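Local coordinates for NAD-dependent aldehyde dehydrogenase (Burkholderia multivorans, PDB 5UJU), which probably oxidises aldehydes to carboxylic acids with NAD as the electron acceptor, as other members of the aldehyde dehydrogenase family do, at residues A26-R31 with A164-A169; W34-E39 with A526-F531; L124-R129 with G224-L229. All blocks are in the same frame, centred on the assembly; numbering follows the deposited sequence.

Contact 1 of 3, residues A26-R31 with A164-A169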
ATOM      1  N   ALA A  26      14.927  15.263   5.666  1.00 37.77           N
ATOM      2  CA  ALA A  26      16.329  14.892   5.489  1.00 40.48           C
ATOM      3  C   ALA A  26      16.702  13.697   6.359  1.00 42.73           C
ATOM      4  O   ALA A  26      17.517  12.859   5.948  1.00 40.37           O
ATOM      5  CB  ALA A  26      17.240  16.080   5.804  1.00 34.23           C
ATOM      6  N   ALA A  27      16.106  13.595   7.552  1.00 38.57           N
ATOM      7  CA  ALA A  27      16.442  12.510   8.470  1.00 42.07           C
ATOM      8  C   ALA A  27      15.976  11.157   7.941  1.00 35.39           C
ATOM      9  O   ALA A  27      16.726  10.175   8.008  1.00 33.03           O
ATOM     10  CB  ALA A  27      15.840  12.783   9.849  1.00 32.04           C
ATOM     11  N   ILE A  28      14.748  11.075   7.413  1.00 32.07           N
ATOM     12  CA  ILE A  28      14.248   9.783   6.952  1.00 36.19           C
ATOM     13  C   ILE A  28      15.036   9.267   5.755  1.00 43.11           C
ATOM     14  O   ILE A  28      15.120   8.045   5.554  1.00 39.89           O
ATOM     15  CB  ILE A  28      12.742   9.834   6.613  1.00 35.80           C
ATOM     16  CG1 ILE A  28      12.470  10.802   5.456  1.00 38.90           C
ATOM     17  CG2 ILE A  28      11.927  10.192   7.841  1.00 38.04           C
ATOM     18  CD1 ILE A  28      10.985  10.863   5.043  1.00 37.53           C
ATOM     19  N   GLU A  29      15.673  10.156   4.990  1.00 32.56           N
ATOM     20  CA  GLU A  29      16.459   9.727   3.839  1.00 41.01           C
ATOM     21  C   GLU A  29      17.893   9.334   4.196  1.00 42.63           C
ATOM     22  O   GLU A  29      18.420   8.363   3.639  1.00 46.77           O
ATOM     23  CB  GLU A  29      16.490  10.831   2.786  1.00 44.31           C
ATOM     24  CG  GLU A  29      17.159  10.406   1.505  1.00 53.47           C
ATOM     25  CD  GLU A  29      16.845  11.342   0.360  1.00 64.41           C
ATOM     26  OE1 GLU A  29      16.398  12.479   0.627  1.00 66.93           O
ATOM     27  OE2 GLU A  29      17.038  10.937  -0.807  1.00 68.13           O
ATOM     28  N   SER A  30      18.546  10.059   5.107  1.00 43.54           N
ATOM     29  CA  SER A  30      19.933   9.753   5.458  1.00 40.06           C
ATOM     30  C   SER A  30      20.041   8.669   6.529  1.00 38.15           C
ATOM     31  O   SER A  30      20.981   7.864   6.502  1.00 38.16           O
ATOM     32  CB  SER A  30      20.647  11.020   5.928  1.00 44.13           C
ATOM     33  OG  SER A  30      20.160  11.411   7.194  1.00 47.94           O
ATOM     34  N   ARG A  31      19.111   8.663   7.487  1.00 39.11           N
ATOM     35  CA  ARG A  31      18.951   7.603   8.489  1.00 41.73           C
ATOM     36  C   ARG A  31      20.097   7.553   9.506  1.00 47.93           C
ATOM     37  O   ARG A  31      20.347   6.507  10.114  1.00 37.67           O
ATOM     38  CB  ARG A  31      18.744   6.236   7.816  1.00 40.39           C
ATOM     39  CG  ARG A  31      17.536   6.231   6.850  1.00 44.20           C
ATOM     40  CD  ARG A  31      16.970   4.834   6.550  1.00 42.01           C
ATOM     41  NE  ARG A  31      16.162   4.303   7.651  1.00 36.03           N
ATOM     42  CZ  ARG A  31      14.900   4.655   7.911  1.00 38.64           C
ATOM     43  NH1 ARG A  31      14.268   5.559   7.160  1.00 35.75           N
ATOM     44  NH2 ARG A  31      14.259   4.101   8.934  1.00 33.73           N
ATOM     45  N   ALA A 164       5.641   9.589  15.713  1.00 26.10           N
ATOM     46  CA  ALA A 164       4.567  10.361  15.093  1.00 21.16           C
ATOM     47  C   ALA A 164       5.129  11.314  14.043  1.00 26.79           C
ATOM     48  O   ALA A 164       4.645  11.363  12.909  1.00 25.39           O
ATOM     49  CB  ALA A 164       3.784  11.123  16.166  1.00 22.54           C
ATOM     50  N   LEU A 165       6.195  12.038  14.392  1.00 29.15           N
ATOM     51  CA  LEU A 165       6.785  12.994  13.462  1.00 27.05           C
ATOM     52  C   LEU A 165       7.350  12.291  12.235  1.00 32.91           C
ATOM     53  O   LEU A 165       7.242  12.792  11.107  1.00 24.06           O
ATOM     54  CB  LEU A 165       7.893  13.776  14.168  1.00 26.02           C
ATOM     55  CG  LEU A 165       8.563  14.830  13.276  1.00 31.92           C
ATOM     56  CD1 LEU A 165       7.693  16.035  13.164  1.00 33.74           C
ATOM     57  CD2 LEU A 165       9.926  15.221  13.783  1.00 31.73           C
ATOM     58  N   GLU A 166       7.941  11.114  12.442  1.00 23.71           N
ATOM     59  CA  GLU A 166       8.395  10.283  11.334  1.00 26.86           C
ATOM     60  C   GLU A 166       7.256   9.958  10.377  1.00 26.99           C
ATOM     61  O   GLU A 166       7.412  10.051   9.154  1.00 31.27           O
ATOM     62  CB  GLU A 166       9.019   9.003  11.896  1.00 23.83           C
ATOM     63  CG  GLU A 166       9.551   8.062  10.854  1.00 27.14           C
ATOM     64  CD  GLU A 166      10.151   6.819  11.498  1.00 30.04           C
ATOM     65  OE1 GLU A 166       9.431   6.161  12.279  1.00 35.82           O
ATOM     66  OE2 GLU A 166      11.325   6.518  11.222  1.00 35.11           O
ATOM     67  N   ALA A 167       6.098   9.571  10.918  1.00 28.79           N
ATOM     68  CA  ALA A 167       4.951   9.268  10.071  1.00 27.07           C
ATOM     69  C   ALA A 167       4.494  10.504   9.289  1.00 29.88           C
ATOM     70  O   ALA A 167       4.149  10.403   8.106  1.00 24.84           O
ATOM     71  CB  ALA A 167       3.813   8.710  10.922  1.00 28.17           C
ATOM     72  N   VAL A 168       4.484  11.675   9.937  1.00 25.49           N
ATOM     73  CA  VAL A 168       4.104  12.909   9.252  1.00 25.74           C
ATOM     74  C   VAL A 168       5.093  13.215   8.135  1.00 28.82           C
ATOM     75  O   VAL A 168       4.702  13.614   7.030  1.00 27.83           O
ATOM     76  CB  VAL A 168       4.013  14.073  10.259  1.00 27.17           C
ATOM     77  CG1 VAL A 168       3.815  15.396   9.532  1.00 25.84           C
ATOM     78  CG2 VAL A 168       2.881  13.838  11.246  1.00 28.78           C
ATOM     79  N   ALA A 169       6.387  12.992   8.392  1.00 30.89           N
ATOM     80  CA  ALA A 169       7.411  13.278   7.392  1.00 30.71           C
ATOM     81  C   ALA A 169       7.260  12.379   6.165  1.00 27.75           C
ATOM     82  O   ALA A 169       7.373  12.852   5.028  1.00 28.99           O
ATOM     83  CB  ALA A 169       8.809  13.122   8.007  1.00 24.31           C
TER
HETATM   84  O   HOH W   1      11.621   4.736   8.967  1.00 33.10           O
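Ile28, in the last turns of helix 18-30, makes the direct apolar contact with helix 158-175. With chi1 at 63°, its CG1 is tucked over its own backbone and CG2 is left to face the other helix. Ile28 CG2 lies 4.3 Å from Ala169 CB and also faces the CG methylene of Glu166, while the extended CG1 arm places Ile28 CD1 4.1 Å from Ala169 O. Ala169 thus offers both its methyl and its carbonyl, and the backbones draw near, with Ile28 CA 7.3 Å from Glu166 CA.

Arg31 is the residue at which the helix ends, its phi turned positive, and its side chain folds back over the last turn. Arg31 NH1 donates to Ile28 O at 3.1 Å, in the carbonyl plane and on a lone pair, although the N-H...O angle of 139° is bent. Arg31 NH2 stops 4.4 Å from Glu166 OE2, too far for a salt bridge. Water 1 bridges the two groups: it lies in the guanidinium plane at its edge, accepts from Arg31 NH2 at 2.7 Å and donates to Glu166 OE2 at 2.9 Å. Glu166 OE2 also accepts from Phe528 N, and OE1 pairs with Arg163.

The buried carboxylate thus has several donors around it, which would favour its charged form, and the arginine reaches it through a water.

Contact 2 of 3, residues W34-E39 with A526-F531. With EDO (1,2-ethanediol), chain G.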
ATOM      1  N   TRP A  34      18.806  11.472  14.722  1.00 39.98           N
ATOM      2  CA  TRP A  34      18.160  12.775  14.850  1.00 39.53           C
ATOM      3  C   TRP A  34      16.847  12.623  15.606  1.00 37.85           C
ATOM      4  O   TRP A  34      16.135  11.628  15.439  1.00 35.65           O
ATOM      5  CB  TRP A  34      17.897  13.431  13.488  1.00 38.69           C
ATOM      6  CG  TRP A  34      17.245  14.787  13.602  1.00 36.48           C
ATOM      7  CD1 TRP A  34      17.840  15.963  13.987  1.00 34.95           C
ATOM      8  CD2 TRP A  34      15.866  15.093  13.371  1.00 36.91           C
ATOM      9  NE1 TRP A  34      16.915  16.983  13.984  1.00 35.51           N
ATOM     10  CE2 TRP A  34      15.697  16.477  13.608  1.00 36.85           C
ATOM     11  CE3 TRP A  34      14.759  14.336  12.971  1.00 35.53           C
ATOM     12  CZ2 TRP A  34      14.467  17.116  13.464  1.00 40.44           C
ATOM     13  CZ3 TRP A  34      13.538  14.971  12.821  1.00 39.18           C
ATOM     14  CH2 TRP A  34      13.401  16.352  13.068  1.00 40.36           C
ATOM     15  N   SER A  35      16.538  13.624  16.438  1.00 44.15           N
ATOM     16  CA  SER A  35      15.289  13.725  17.186  1.00 43.60           C
ATOM     17  C   SER A  35      15.054  15.168  17.603  1.00 42.17           C
ATOM     18  O   SER A  35      15.913  15.764  18.262  1.00 43.20           O
ATOM     19  CB  SER A  35      15.299  12.843  18.434  1.00 52.30           C
ATOM     20  OG  SER A  35      14.153  13.125  19.229  1.00 57.51           O
ATOM     21  N   PRO A  36      13.904  15.761  17.262  1.00 42.34           N
ATOM     22  CA  PRO A  36      13.620  17.127  17.716  1.00 44.54           C
ATOM     23  C   PRO A  36      13.072  17.190  19.128  1.00 45.77           C
ATOM     24  O   PRO A  36      12.872  18.299  19.647  1.00 46.14           O
ATOM     25  CB  PRO A  36      12.569  17.609  16.711  1.00 49.33           C
ATOM     26  CG  PRO A  36      11.794  16.360  16.416  1.00 43.95           C
ATOM     27  CD  PRO A  36      12.803  15.218  16.445  1.00 45.66           C
ATOM     28  N   PHE A  37      12.802  16.046  19.757  1.00 41.78           N
ATOM     29  CA  PHE A  37      12.179  16.007  21.072  1.00 37.86           C
ATOM     30  C   PHE A  37      13.187  15.437  22.063  1.00 41.18           C
ATOM     31  O   PHE A  37      13.641  14.299  21.909  1.00 42.71           O
ATOM     32  CB  PHE A  37      10.891  15.183  21.029  1.00 37.48           C
ATOM     33  CG  PHE A  37       9.875  15.686  20.003  1.00 34.74           C
ATOM     34  CD1 PHE A  37       9.315  16.954  20.111  1.00 36.08           C
ATOM     35  CD2 PHE A  37       9.479  14.875  18.941  1.00 30.24           C
ATOM     36  CE1 PHE A  37       8.383  17.419  19.171  1.00 35.46           C
ATOM     37  CE2 PHE A  37       8.547  15.321  17.996  1.00 27.89           C
ATOM     38  CZ  PHE A  37       7.996  16.593  18.109  1.00 31.15           C
ATOM     39  N   ALA A  38      13.557  16.244  23.055  1.00 33.17           N
ATOM     40  CA  ALA A  38      14.580  15.851  24.015  1.00 38.06           C
ATOM     41  C   ALA A  38      14.106  14.666  24.842  1.00 44.95           C
ATOM     42  O   ALA A  38      13.097  14.754  25.549  1.00 33.24           O
ATOM     43  CB  ALA A  38      14.936  17.025  24.922  1.00 35.77           C
ATOM     44  N   GLU A  39      14.833  13.550  24.751  1.00 41.78           N
ATOM     45  CA  GLU A  39      14.419  12.348  25.459  1.00 39.48           C
ATOM     46  C   GLU A  39      14.747  12.402  26.948  1.00 42.39           C
ATOM     47  O   GLU A  39      14.157  11.638  27.721  1.00 45.86           O
ATOM     48  CB  GLU A  39      15.065  11.114  24.826  1.00 34.25           C
ATOM     49  CG  GLU A  39      16.560  11.081  24.988  1.00 39.92           C
ATOM     50  CD  GLU A  39      17.161   9.777  24.503  1.00 49.30           C
ATOM     51  OE1 GLU A  39      16.450   8.985  23.844  1.00 50.11           O
ATOM     52  OE2 GLU A  39      18.336   9.527  24.822  1.00 52.80           O
ATOM     53  N   ALA A 526      15.382   3.448  17.076  1.00 33.31           N
ATOM     54  CA  ALA A 526      15.343   4.897  16.940  1.00 37.50           C
ATOM     55  C   ALA A 526      14.549   5.267  15.699  1.00 37.22           C
ATOM     56  O   ALA A 526      14.793   4.720  14.614  1.00 36.17           O
ATOM     57  CB  ALA A 526      16.753   5.485  16.859  1.00 35.40           C
ATOM     58  N   ALA A 527      13.585   6.176  15.866  1.00 35.79           N
ATOM     59  CA  ALA A 527      12.913   6.767  14.714  1.00 30.08           C
ATOM     60  C   ALA A 527      13.940   7.394  13.773  1.00 30.74           C
ATOM     61  O   ALA A 527      15.037   7.781  14.193  1.00 33.42           O
ATOM     62  CB  ALA A 527      11.899   7.843  15.168  1.00 31.63           C
ATOM     63  N   PHE A 528      13.584   7.482  12.488  1.00 30.59           N
ATOM     64  CA  PHE A 528      14.388   8.085  11.421  1.00 35.05           C
ATOM     65  C   PHE A 528      15.647   7.278  11.114  1.00 41.52           C
ATOM     66  O   PHE A 528      16.564   7.794  10.460  1.00 45.23           O
ATOM     67  CB  PHE A 528      14.793   9.535  11.727  1.00 31.91           C
ATOM     68  CG  PHE A 528      13.644  10.414  12.152  1.00 35.28           C
ATOM     69  CD1 PHE A 528      12.735  10.896  11.221  1.00 32.98           C
ATOM     70  CD2 PHE A 528      13.482  10.760  13.490  1.00 39.69           C
ATOM     71  CE1 PHE A 528      11.684  11.708  11.614  1.00 36.14           C
ATOM     72  CE2 PHE A 528      12.431  11.555  13.894  1.00 39.47           C
ATOM     73  CZ  PHE A 528      11.533  12.038  12.953  1.00 35.75           C
ATOM     74  N   SER A 529      15.750   6.051  11.616  1.00 37.04           N
ATOM     75  CA  SER A 529      16.877   5.200  11.253  1.00 35.67           C
ATOM     76  C   SER A 529      16.454   3.729  11.247  1.00 35.97           C
ATOM     77  O   SER A 529      16.666   3.026  10.251  1.00 37.14           O
ATOM     78  CB  SER A 529      18.055   5.439  12.199  1.00 40.03           C
ATOM     79  OG  SER A 529      19.189   4.662  11.826  1.00 41.05           O
ATOM     80  N   ASP A 530      15.815   3.268  12.327  1.00 36.23           N
ATOM     81  CA  ASP A 530      15.433   1.866  12.469  1.00 35.18           C
ATOM     82  C   ASP A 530      13.981   1.674  12.038  1.00 35.97           C
ATOM     83  O   ASP A 530      13.069   2.259  12.633  1.00 40.18           O
ATOM     84  CB  ASP A 530      15.625   1.398  13.911  1.00 36.11           C
ATOM     85  CG  ASP A 530      17.052   1.610  14.409  1.00 40.07           C
ATOM     86  OD1 ASP A 530      18.010   1.352  13.644  1.00 39.85           O
ATOM     87  OD2 ASP A 530      17.217   2.045  15.566  1.00 37.66           O
ATOM     88  N   PHE A 531      13.771   0.841  11.019  1.00 34.51           N
ATOM     89  CA  PHE A 531      12.429   0.378  10.696  1.00 36.26           C
ATOM     90  C   PHE A 531      11.958  -0.570  11.787  1.00 38.05           C
ATOM     91  O   PHE A 531      12.628  -1.567  12.086  1.00 34.93           O
ATOM     92  CB  PHE A 531      12.414  -0.333   9.345  1.00 34.77           C
ATOM     93  CG  PHE A 531      12.797   0.547   8.190  1.00 37.20           C
ATOM     94  CD1 PHE A 531      11.901   1.482   7.688  1.00 33.64           C
ATOM     95  CD2 PHE A 531      14.058   0.437   7.608  1.00 33.24           C
ATOM     96  CE1 PHE A 531      12.252   2.296   6.627  1.00 32.71           C
ATOM     97  CE2 PHE A 531      14.417   1.242   6.549  1.00 34.54           C
ATOM     98  CZ  PHE A 531      13.512   2.176   6.055  1.00 31.94           C
TER
HETATM   99  C1  EDO G 601      19.649   2.260  18.696  1.00 38.50           C
HETATM  100  O1  EDO G 601      18.260   2.058  18.959  1.00 38.76           O
HETATM  101  C2  EDO G 601      19.877   2.614  17.230  1.00 39.59           C
HETATM  102  O2  EDO G 601      19.540   1.520  16.358  1.00 38.79           O
HETATM  103  O   HOH W   2      15.335   9.210  16.681  1.00 35.95           O
HETATM  104  O   HOH W   3      17.701   8.195  14.282  1.00 36.68           O
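Two irregular loops meet here, the one that follows helix 18-30 and the one between strand 511-514 and helix 547-550, and an edge-to-face aromatic pair joins them. Trp34 turns the edge of its six-membered ring to a face of Phe528, with centroids 5.0 Å apart and planes at 66°. The CE3-CZ3 side of the indole does the touching: Trp34 CZ3 comes to 3.6 Å from Phe528 CZ, and Trp34 CE3 to 3.7 Å from Phe528 CE2. With CG anti to the backbone N (chi1 -179°), the indole swings out so that this edge reaches Phe528. Pro36 CD lies over one face of that indole and is 4.5 Å from Phe528 CE2.

The backbones are joined through water. Water 2 bridges two acceptors, donating one hydrogen to Trp34 O (2.8 Å) and one to Ala527 O (2.9 Å). Water 3 gives Ala527 O a further bond at 2.7 Å and accepts only weakly from Trp34 N. Within its loop, Asp530 OD2 takes the N-H of Ala526 and binds the hydroxyl O2 of an ethanediol, probably from the crystallisation liquor.

The contact thus ties the N-terminal loop to the loop after strand 511-514, beside Lys198 on strand 191-211 of the second subunit, which forms a salt bridge with Asp530. Leu165 of helix 158-175 meets Pro36, and Ala27 of helix 18-30 packs on both Trp34 and Phe528, with Ile28 also on Phe528.

Contact 3 of 3, residues L124-R129 with G224-L229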
ATOM      1  N   LEU A 124       1.882  18.871  13.111  1.00 22.11           N
ATOM      2  CA  LEU A 124       3.134  19.263  13.750  1.00 31.46           C
ATOM      3  C   LEU A 124       2.883  20.100  14.992  1.00 30.91           C
ATOM      4  O   LEU A 124       3.640  20.009  15.967  1.00 29.21           O
ATOM      5  CB  LEU A 124       4.021  20.026  12.768  1.00 28.64           C
ATOM      6  CG  LEU A 124       4.400  19.220  11.522  1.00 26.95           C
ATOM      7  CD1 LEU A 124       5.107  20.086  10.458  1.00 28.38           C
ATOM      8  CD2 LEU A 124       5.237  18.013  11.905  1.00 28.75           C
ATOM      9  N   GLU A 125       1.832  20.917  14.974  1.00 27.02           N
ATOM     10  CA  GLU A 125       1.486  21.700  16.152  1.00 29.47           C
ATOM     11  C   GLU A 125       0.992  20.807  17.280  1.00 27.46           C
ATOM     12  O   GLU A 125       1.341  21.027  18.447  1.00 29.13           O
ATOM     13  CB  GLU A 125       0.443  22.758  15.786  1.00 25.81           C
ATOM     14  CG  GLU A 125      -0.108  23.543  16.971  1.00 29.32           C
ATOM     15  CD  GLU A 125       0.917  24.439  17.662  1.00 32.53           C
ATOM     16  OE1 GLU A 125       1.958  24.777  17.054  1.00 33.62           O
ATOM     17  OE2 GLU A 125       0.664  24.811  18.830  1.00 30.50           O
ATOM     18  N   ILE A 126       0.168  19.806  16.959  1.00 23.07           N
ATOM     19  CA  ILE A 126      -0.254  18.849  17.976  1.00 23.10           C
ATOM     20  C   ILE A 126       0.972  18.203  18.627  1.00 24.58           C
ATOM     21  O   ILE A 126       1.067  18.114  19.855  1.00 27.48           O
ATOM     22  CB  ILE A 126      -1.193  17.788  17.375  1.00 27.00           C
ATOM     23  CG1 ILE A 126      -2.515  18.422  16.895  1.00 23.15           C
ATOM     24  CG2 ILE A 126      -1.406  16.636  18.380  1.00 20.60           C
ATOM     25  CD1 ILE A 126      -3.379  17.488  16.057  1.00 21.32           C
ATOM     26  N   LEU A 127       1.943  17.775  17.805  1.00 28.04           N
ATOM     27  CA  LEU A 127       3.156  17.132  18.331  1.00 27.18           C
ATOM     28  C   LEU A 127       3.939  18.065  19.252  1.00 29.98           C
ATOM     29  O   LEU A 127       4.463  17.632  20.287  1.00 27.63           O
ATOM     30  CB  LEU A 127       4.039  16.641  17.180  1.00 25.57           C
ATOM     31  CG  LEU A 127       3.411  15.470  16.408  1.00 28.86           C
ATOM     32  CD1 LEU A 127       4.308  14.968  15.289  1.00 26.56           C
ATOM     33  CD2 LEU A 127       3.120  14.365  17.390  1.00 36.17           C
ATOM     34  N   ALA A 128       4.024  19.350  18.896  1.00 24.50           N
ATOM     35  CA  ALA A 128       4.699  20.307  19.760  1.00 31.77           C
ATOM     36  C   ALA A 128       4.024  20.369  21.121  1.00 32.43           C
ATOM     37  O   ALA A 128       4.698  20.382  22.156  1.00 31.03           O
ATOM     38  CB  ALA A 128       4.711  21.693  19.101  1.00 34.53           C
ATOM     39  N   ARG A 129       2.688  20.378  21.140  1.00 32.22           N
ATOM     40  CA  ARG A 129       1.971  20.455  22.407  1.00 31.62           C
ATOM     41  C   ARG A 129       2.052  19.138  23.170  1.00 30.45           C
ATOM     42  O   ARG A 129       2.092  19.133  24.405  1.00 31.20           O
ATOM     43  CB  ARG A 129       0.519  20.851  22.160  1.00 28.78           C
ATOM     44  CG  ARG A 129       0.379  22.188  21.423  1.00 37.68           C
ATOM     45  CD  ARG A 129      -0.996  22.811  21.599  1.00 38.14           C
ATOM     46  NE  ARG A 129      -1.146  24.008  20.772  1.00 39.63           N
ATOM     47  CZ  ARG A 129      -2.256  24.735  20.700  1.00 40.46           C
ATOM     48  NH1 ARG A 129      -3.327  24.400  21.419  1.00 35.44           N
ATOM     49  NH2 ARG A 129      -2.293  25.798  19.914  1.00 44.33           N
ATOM     50  N   GLY A 224      -0.032   5.413  13.414  1.00 25.97           N
ATOM     51  CA  GLY A 224      -1.266   5.358  12.645  1.00 28.44           C
ATOM     52  C   GLY A 224      -2.114   6.612  12.790  1.00 30.68           C
ATOM     53  O   GLY A 224      -2.680   7.105  11.810  1.00 27.59           O
ATOM     54  N   LEU A 225      -2.211   7.146  14.010  1.00 27.68           N
ATOM     55  CA  LEU A 225      -3.024   8.336  14.249  1.00 27.06           C
ATOM     56  C   LEU A 225      -2.543   9.518  13.413  1.00 26.91           C
ATOM     57  O   LEU A 225      -3.336  10.185  12.739  1.00 24.41           O
ATOM     58  CB  LEU A 225      -3.003   8.678  15.739  1.00 21.50           C
ATOM     59  CG  LEU A 225      -3.459  10.065  16.220  1.00 24.77           C
ATOM     60  CD1 LEU A 225      -4.905  10.361  15.810  1.00 23.78           C
ATOM     61  CD2 LEU A 225      -3.292  10.166  17.739  1.00 21.92           C
ATOM     62  N   PHE A 226      -1.237   9.775  13.425  1.00 23.99           N
ATOM     63  CA  PHE A 226      -0.696  10.937  12.742  1.00 24.82           C
ATOM     64  C   PHE A 226      -0.474  10.700  11.254  1.00 30.59           C
ATOM     65  O   PHE A 226      -0.536  11.656  10.478  1.00 25.69           O
ATOM     66  CB  PHE A 226       0.586  11.383  13.453  1.00 19.71           C
ATOM     67  CG  PHE A 226       0.301  12.063  14.752  1.00 26.10           C
ATOM     68  CD1 PHE A 226      -0.066  13.404  14.774  1.00 34.79           C
ATOM     69  CD2 PHE A 226       0.287  11.349  15.940  1.00 23.18           C
ATOM     70  CE1 PHE A 226      -0.381  14.036  15.966  1.00 33.78           C
ATOM     71  CE2 PHE A 226      -0.030  11.977  17.138  1.00 27.40           C
ATOM     72  CZ  PHE A 226      -0.366  13.327  17.147  1.00 32.97           C
ATOM     73  N   ALA A 227      -0.235   9.454  10.822  1.00 25.92           N
ATOM     74  CA  ALA A 227      -0.312   9.171   9.390  1.00 25.76           C
ATOM     75  C   ALA A 227      -1.714   9.462   8.851  1.00 25.52           C
ATOM     76  O   ALA A 227      -1.870   9.954   7.723  1.00 22.34           O
ATOM     77  CB  ALA A 227       0.066   7.716   9.116  1.00 25.93           C
ATOM     78  N   ASP A 228      -2.744   9.099   9.623  1.00 21.60           N
ATOM     79  CA  ASP A 228      -4.121   9.391   9.242  1.00 22.76           C
ATOM     80  C   ASP A 228      -4.335  10.899   9.136  1.00 25.04           C
ATOM     81  O   ASP A 228      -4.812  11.397   8.113  1.00 23.98           O
ATOM     82  CB  ASP A 228      -5.090   8.784  10.260  1.00 22.99           C
ATOM     83  CG  ASP A 228      -5.352   7.288  10.056  1.00 24.06           C
ATOM     84  OD1 ASP A 228      -4.952   6.730   9.019  1.00 24.77           O
ATOM     85  OD2 ASP A 228      -5.984   6.671  10.955  1.00 24.50           O
ATOM     86  N   LEU A 229      -3.963  11.641  10.188  1.00 22.32           N
ATOM     87  CA  LEU A 229      -4.218  13.081  10.229  1.00 27.75           C
ATOM     88  C   LEU A 229      -3.433  13.821   9.157  1.00 25.96           C
ATOM     89  O   LEU A 229      -3.976  14.696   8.477  1.00 28.51           O
ATOM     90  CB  LEU A 229      -3.872  13.641  11.611  1.00 25.92           C
ATOM     91  CG  LEU A 229      -4.864  13.393  12.737  1.00 30.17           C
ATOM     92  CD1 LEU A 229      -4.270  13.924  14.049  1.00 29.15           C
ATOM     93  CD2 LEU A 229      -6.211  14.073  12.405  1.00 25.34           C
TER
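The phenyl ring of Phe226 receives one branched side chain over a face and another at its rim. Leu127 CD2 stands over the face, 3.9 Å from the centroid and 19° off the ring normal, a CH-pi contact displaced toward the CZ corner, where Leu127 CD2 to Phe226 CZ is 3.6 Å. Ile126 CG2 meets the edge in the ring plane, with Ile126 CG2 to Phe226 CZ at 3.7 Å and about as close to CE1. Consecutive residues of one helix turn therefore grip the same ring end from two directions.

A chi1 of -74° turns the phenyl of Phe226 toward helix 97-132, where it runs alongside Leu127, the two pointing oppositely. Further along helix 217-230, Leu229 CD1 touches Ile126 CD1 at 4.2 Å, the two side chains crossing at about a right angle. On a side of the helix directed away from helix 217-230, Arg129 NE binds Glu125 OE2 at 2.8 Å on its anti lone pair, in the guanidinium plane; Arg129 also pairs with Glu260.

With their axes 11.7 Å apart and their directions at 148°, the segments form a roughly antiparallel helix pair bridged by long apolar side chains. Leu225 and Leu229 also rest on Val235, so helix 217-230 lies on strand 234-238 while helix 97-132 packs against that helix, consistent with the Rossmann-like NAD-binding domain of aldehyde dehydrogenases.

How the contacts relate
Helix 158-175 links all three contacts. Between contacts 1 and 2, whose centres are about 8 Å apart, the Glu166 carboxylate reaches Phe528 N, Ser529 OG lies 2.8 Å from Arg31 O, a probable hydrogen bond, and the ring of Phe531 makes a cation-pi contact with the Arg31 guanidinium. Toward contact 3, whose centre is about 13 Å from that of contact 1, Ala164 CB lies 3.5 Å from Phe226 CD2, and Leu165 packs on Leu124. Contacts 2 and 3 barely meet, through Phe37 and Leu127. Contacts 1 and 2 also touch the second subunit, whereas contact 3 does not. The sodium site at Gly348 and Gly458 involves none of these segments.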